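Local coordinates for protein L-asparagine oxygenase (Streptomyces coelicolor, PDB 2OG5) that hydroxylates free L-asparagine at C3, using iron(II), 2-oxoglutarate and oxygen, to supply (2S,3S)-3-hydroxyasparagine for the calcium-dependent antibiotic, at residues H294-L297 with P298-A302; I303-N306 with R307-V310. All blocks are in the same frame, centred on the assembly; numbering follows the deposited sequence. Where two conformers were deposited one is given.

Interaction 1 (H294-L297 with P298-A302)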
ATOM      1  N   HIS A 294      -8.142   5.819  -9.589  0.50 23.85           N
ATOM      2  CA  HIS A 294      -6.883   6.175 -10.256  0.50 24.06           C
ATOM      3  C   HIS A 294      -6.455   5.050 -11.232  0.50 24.05           C
ATOM      4  O   HIS A 294      -6.228   3.930 -10.772  0.50 23.65           O
ATOM      5  CB  HIS A 294      -5.726   6.317  -9.221  0.50 24.22           C
ATOM      6  CG  HIS A 294      -6.119   6.831  -7.858  0.50 24.84           C
ATOM      7  ND1 HIS A 294      -5.764   8.086  -7.409  0.50 25.67           N
ATOM      8  CD2 HIS A 294      -6.753   6.233  -6.820  0.50 23.16           C
ATOM      9  CE1 HIS A 294      -6.203   8.254  -6.174  0.50 25.68           C
ATOM     10  NE2 HIS A 294      -6.801   7.141  -5.790  0.50 25.20           N
ATOM     11  N   ARG A 295      -6.310   5.304 -12.542  1.00 24.65           N
ATOM     12  CA  ARG A 295      -5.593   4.363 -13.384  1.00 24.57           C
ATOM     13  C   ARG A 295      -4.130   4.787 -13.370  1.00 23.92           C
ATOM     14  O   ARG A 295      -3.769   5.818 -13.940  1.00 23.87           O
ATOM     15  CB  ARG A 295      -6.113   4.360 -14.814  1.00 25.80           C
ATOM     16  CG  ARG A 295      -5.363   3.401 -15.697  1.00 25.82           C
ATOM     17  CD  ARG A 295      -5.953   3.362 -17.078  1.00 26.18           C
ATOM     18  NE  ARG A 295      -5.112   2.595 -17.983  1.00 26.83           N
ATOM     19  CZ  ARG A 295      -4.266   3.129 -18.862  1.00 25.21           C
ATOM     20  NH1 ARG A 295      -4.123   4.442 -18.982  1.00 26.07           N
ATOM     21  NH2 ARG A 295      -3.557   2.334 -19.639  1.00 26.17           N
ATOM     22  N   LEU A 296      -3.291   4.007 -12.710  1.00 23.26           N
ATOM     23  CA  LEU A 296      -1.892   4.379 -12.563  1.00 22.66           C
ATOM     24  C   LEU A 296      -1.137   4.213 -13.881  1.00 22.09           C
ATOM     25  O   LEU A 296      -1.433   3.308 -14.667  1.00 21.63           O
ATOM     26  CB  LEU A 296      -1.246   3.533 -11.462  1.00 23.05           C
ATOM     27  CG  LEU A 296      -1.780   3.799 -10.048  1.00 24.48           C
ATOM     28  CD1 LEU A 296      -1.347   2.677  -9.088  1.00 26.35           C
ATOM     29  CD2 LEU A 296      -1.324   5.164  -9.562  1.00 26.74           C
ATOM     30  N   LEU A 297      -0.170   5.098 -14.107  1.00 21.19           N
ATOM     31  CA  LEU A 297       0.678   5.089 -15.293  1.00 21.17           C
ATOM     32  C   LEU A 297       2.134   4.897 -14.877  1.00 20.48           C
ATOM     33  O   LEU A 297       2.507   5.188 -13.741  1.00 20.28           O
ATOM     34  CB  LEU A 297       0.557   6.422 -16.040  1.00 21.52           C
ATOM     35  CG  LEU A 297      -0.844   6.800 -16.522  1.00 23.18           C
ATOM     36  CD1 LEU A 297      -0.833   8.211 -17.098  1.00 25.93           C
ATOM     37  CD2 LEU A 297      -1.341   5.783 -17.537  1.00 25.01           C
ATOM     38  N   PRO A 298       2.975   4.414 -15.794  1.00 19.83           N
ATOM     39  CA  PRO A 298       4.372   4.212 -15.454  1.00 19.72           C
ATOM     40  C   PRO A 298       5.026   5.445 -14.822  1.00 19.74           C
ATOM     41  O   PRO A 298       4.837   6.572 -15.293  1.00 19.27           O
ATOM     42  CB  PRO A 298       4.997   3.860 -16.810  1.00 20.03           C
ATOM     43  CG  PRO A 298       3.882   3.195 -17.535  1.00 19.89           C
ATOM     44  CD  PRO A 298       2.689   3.998 -17.180  1.00 20.04           C
ATOM     45  N   GLY A 299       5.755   5.225 -13.730  1.00 19.31           N
ATOM     46  CA  GLY A 299       6.416   6.312 -13.017  1.00 19.11           C
ATOM     47  C   GLY A 299       5.548   6.999 -11.984  1.00 19.24           C
ATOM     48  O   GLY A 299       5.995   7.958 -11.356  1.00 18.99           O
ATOM     49  N   GLU A 300       4.315   6.528 -11.813  1.00 18.73           N
ATOM     50  CA  GLU A 300       3.431   7.066 -10.788  1.00 19.53           C
ATOM     51  C   GLU A 300       3.533   6.216  -9.535  1.00 19.53           C
ATOM     52  O   GLU A 300       3.554   4.989  -9.611  1.00 18.93           O
ATOM     53  CB  GLU A 300       1.986   7.131 -11.269  1.00 19.76           C
ATOM     54  CG  GLU A 300       1.835   8.106 -12.412  1.00 21.47           C
ATOM     55  CD  GLU A 300       0.407   8.363 -12.807  1.00 21.53           C
ATOM     56  OE1 GLU A 300      -0.466   7.542 -12.440  1.00 25.88           O
ATOM     57  OE2 GLU A 300       0.177   9.396 -13.479  1.00 26.57           O
ATOM     58  N   LEU A 301       3.600   6.895  -8.393  1.00 19.40           N
ATOM     59  CA  LEU A 301       3.688   6.271  -7.074  1.00 19.62           C
ATOM     60  C   LEU A 301       2.517   6.747  -6.232  1.00 19.20           C
ATOM     61  O   LEU A 301       2.446   7.932  -5.910  1.00 20.06           O
ATOM     62  CB  LEU A 301       4.993   6.679  -6.394  1.00 20.04           C
ATOM     63  CG  LEU A 301       5.224   6.212  -4.959  1.00 20.61           C
ATOM     64  CD1 LEU A 301       5.302   4.694  -4.905  1.00 22.99           C
ATOM     65  CD2 LEU A 301       6.496   6.841  -4.372  1.00 21.91           C
ATOM     66  N   ALA A 302       1.612   5.826  -5.888  1.00 18.82           N
ATOM     67  CA  ALA A 302       0.478   6.122  -5.026  1.00 19.07           C
ATOM     68  C   ALA A 302       0.869   5.717  -3.624  1.00 18.82           C
ATOM     69  O   ALA A 302       1.393   4.621  -3.429  1.00 18.88           O
ATOM     70  CB  ALA A 302      -0.754   5.348  -5.460  1.00 19.93           C
TER

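Interaction 2 (I303-N306 with R307-V310)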
ATOM      1  N   ILE A 303       0.628   6.592  -2.655  1.00 18.51           N
ATOM      2  CA  ILE A 303       0.902   6.287  -1.253  1.00 18.54           C
ATOM      3  C   ILE A 303      -0.392   6.468  -0.480  1.00 18.61           C
ATOM      4  O   ILE A 303      -0.969   7.560  -0.465  1.00 19.02           O
ATOM      5  CB  ILE A 303       1.994   7.190  -0.671  1.00 17.75           C
ATOM      6  CG1 ILE A 303       3.266   7.124  -1.523  1.00 18.60           C
ATOM      7  CG2 ILE A 303       2.298   6.804   0.798  1.00 18.86           C
ATOM      8  CD1 ILE A 303       4.349   8.111  -1.071  1.00 19.39           C
ATOM      9  N   VAL A 304      -0.865   5.379   0.121  1.00 18.27           N
ATOM     10  CA  VAL A 304      -2.133   5.348   0.838  1.00 18.46           C
ATOM     11  C   VAL A 304      -1.851   5.307   2.345  1.00 18.53           C
ATOM     12  O   VAL A 304      -1.037   4.518   2.804  1.00 18.94           O
ATOM     13  CB  VAL A 304      -2.944   4.105   0.433  1.00 18.79           C
ATOM     14  CG1 VAL A 304      -4.269   4.056   1.159  1.00 20.96           C
ATOM     15  CG2 VAL A 304      -3.160   4.071  -1.105  1.00 20.80           C
ATOM     16  N   ASP A 305      -2.477   6.205   3.092  1.00 17.90           N
ATOM     17  CA  ASP A 305      -2.398   6.209   4.543  1.00 17.79           C
ATOM     18  C   ASP A 305      -3.362   5.163   5.066  1.00 18.01           C
ATOM     19  O   ASP A 305      -4.573   5.365   5.109  1.00 18.12           O
ATOM     20  CB  ASP A 305      -2.737   7.597   5.080  1.00 17.37           C
ATOM     21  CG  ASP A 305      -2.560   7.702   6.581  1.00 18.68           C
ATOM     22  OD1 ASP A 305      -2.555   6.638   7.243  1.00 19.57           O
ATOM     23  OD2 ASP A 305      -2.450   8.843   7.103  1.00 20.23           O
ATOM     24  N   ASN A 306      -2.808   4.023   5.449  1.00 18.25           N
ATOM     25  CA  ASN A 306      -3.582   2.854   5.831  1.00 18.24           C
ATOM     26  C   ASN A 306      -4.246   2.979   7.192  1.00 18.60           C
ATOM     27  O   ASN A 306      -5.020   2.085   7.575  1.00 20.11           O
ATOM     28  CB  ASN A 306      -2.668   1.616   5.810  1.00 18.43           C
ATOM     29  CG  ASN A 306      -3.438   0.298   5.822  1.00 19.29           C
ATOM     30  OD1 ASN A 306      -4.410   0.119   5.069  1.00 19.15           O
ATOM     31  ND2 ASN A 306      -2.983  -0.649   6.646  1.00 18.88           N
ATOM     32  N   ARG A 307      -3.955   4.057   7.924  1.00 18.29           N
ATOM     33  CA  ARG A 307      -4.654   4.328   9.193  1.00 18.87           C
ATOM     34  C   ARG A 307      -6.059   4.887   8.953  1.00 18.68           C
ATOM     35  O   ARG A 307      -6.954   4.678   9.781  1.00 18.43           O
ATOM     36  CB  ARG A 307      -3.896   5.351  10.054  1.00 19.56           C
ATOM     37  CG  ARG A 307      -2.740   4.840  10.907  1.00 21.75           C
ATOM     38  CD  ARG A 307      -1.438   4.741  10.161  1.00 23.21           C
ATOM     39  NE  ARG A 307      -1.008   5.990   9.540  1.00 21.46           N
ATOM     40  CZ  ARG A 307      -0.135   6.861  10.045  1.00 22.39           C
ATOM     41  NH1 ARG A 307       0.480   6.642  11.192  1.00 22.29           N
ATOM     42  NH2 ARG A 307       0.148   7.963   9.373  1.00 25.35           N
ATOM     43  N   VAL A 308      -6.249   5.597   7.837  1.00 18.10           N
ATOM     44  CA  VAL A 308      -7.488   6.338   7.588  1.00 18.29           C
ATOM     45  C   VAL A 308      -8.148   6.027   6.244  1.00 18.00           C
ATOM     46  O   VAL A 308      -9.273   6.461   6.000  1.00 17.23           O
ATOM     47  CB  VAL A 308      -7.279   7.865   7.689  1.00 18.42           C
ATOM     48  CG1 VAL A 308      -6.982   8.271   9.124  1.00 20.11           C
ATOM     49  CG2 VAL A 308      -6.195   8.342   6.735  1.00 18.75           C
ATOM     50  N   THR A 309      -7.476   5.265   5.386  1.00 17.92           N
ATOM     51  CA  THR A 309      -7.940   5.051   4.025  1.00 18.22           C
ATOM     52  C   THR A 309      -7.926   3.577   3.677  1.00 18.14           C
ATOM     53  O   THR A 309      -6.910   2.907   3.886  1.00 18.54           O
ATOM     54  CB  THR A 309      -7.060   5.858   3.049  1.00 18.26           C
ATOM     55  OG1 THR A 309      -7.203   7.240   3.371  1.00 21.30           O
ATOM     56  CG2 THR A 309      -7.452   5.655   1.580  1.00 17.43           C
ATOM     57  N   VAL A 310      -9.058   3.092   3.170  1.00 17.98           N
ATOM     58  CA  VAL A 310      -9.178   1.759   2.599  1.00 18.26           C
ATOM     59  C   VAL A 310      -8.927   1.814   1.101  1.00 18.25           C
ATOM     60  O   VAL A 310      -9.053   2.869   0.479  1.00 18.14           O
ATOM     61  CB  VAL A 310     -10.567   1.146   2.860  1.00 17.84           C
ATOM     62  CG1 VAL A 310     -10.809   0.969   4.364  1.00 17.77           C
ATOM     63  CG2 VAL A 310     -11.701   2.005   2.248  1.00 18.46           C
TER
HETATM   64  O   HOH W   1      -5.394   1.043   2.619  1.00 21.74           O

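Interaction 1 (H294-L297 with P298-A302)
The carboxylate of Glu300 folds back beneath the backbone of Leu297, whose N gives its hydrogen to Glu300 OE1 over 3.0 Å. The N-H comes down on the carboxylate from above, 66° out of its plane. With CG beside the backbone N (chi1 -65°) and the chain extended beyond it, the glutamate runs alongside the Leu297 side chain, and Leu297 CB lies 3.8 Å from Glu300 CD. On the other flank Leu296 CD2 stands 3.8 Å from Glu300 OE1 and 4.1 Å from Ala302 CB, the small methyl of Ala302 letting the leucine methyl rest against it. The backbone makes a type II beta turn from Leu297 to Glu300, closed by Glu300 N to Leu297 O at 3.0 Å. Pro298 suits the second position because its ring holds phi near the value needed there, and Gly299 suits the third, where the positive phi of 87° would press a CB against the preceding carbonyl oxygen. The turn carries the chain from strand 292-294 of one sheet into strand 301-305 of the other. Farther out, Arg103 forms a salt bridge with Glu300 OE2, turning the buried carboxylate into a link to strand 99-103, while the turn backbone bonds to Cys196 and Leu105.

Interaction 2 (I303-N306 with R307-V310)
A tight connection between strands 301-305 and 309-313 leads the chain from one sheet of the jelly-roll to the other, and Asp305 braces it with both its side chain and its carbonyl. Its OD1 accepts two N-H groups of Arg307: the backbone N at 3.0 Å, on the anti side, and NE at 2.8 Å, on the syn side, from opposite faces of the carboxylate plane. The bond from Arg307 N to OD1, two residues back, makes residues 305-307 an Asx turn. CG of Asp305 stands anti to its own N (chi1 -175°), which sets the carboxylate beside its own carbonyl carbon, on the side of the N-H groups that follow. The arginine chain bends at chi2 and chi3 to bring NE back, forming a salt bridge nearly in the guanidinium plane, with the two flat groups 36° apart. A short, doubly accepting aspartate suits this place; its OD2 is held by Ser94.

The carbonyl of Asp305 receives Val308 N at 3.2 Å and, more weakly, Thr309 N. Val308 CG2 packs against Asp305 CG at 3.7 Å, while Val304 CG1 meets Thr309 CG2 at 3.6 Å, the two branched side chains crossing at about a right angle. A water donates to both Asn306 OD1 and Thr309 O. The Asn306 amide suits its place by offering both acceptor and donor: OD1 also accepts from the backbone N of Glu181, which binds iron and the substrate asparagine and here holds a sodium ion, and ND2 reaches Pro189 O. Strand 191-196 lies beside the turn through Phe191, strand 207-211 packs on Val304 and Thr309, and helix 81-92 covers Ile303.

How the interactions relate
Interactions 1 and 2 follow each other directly along the chain, their centres 16 Å apart, and meet only through strand 301-305. Residues 294-302 bring the chain into that strand from 292-294, an outermost strand of the four-stranded antiparallel sheet; residues 303-310 take it back to 309-313 of the same sheet. The shared strand itself belongs to the mixed sheet, between strands 99-103 and 191-196, so the pair marks an excursion from one sheet to the other and back. Interaction 1 lies nearer the periphery, although Leu296 is close to the 2-oxoglutarate-binding Arg325. Interaction 2 is buried deeper and leads directly to the metal ligand His311.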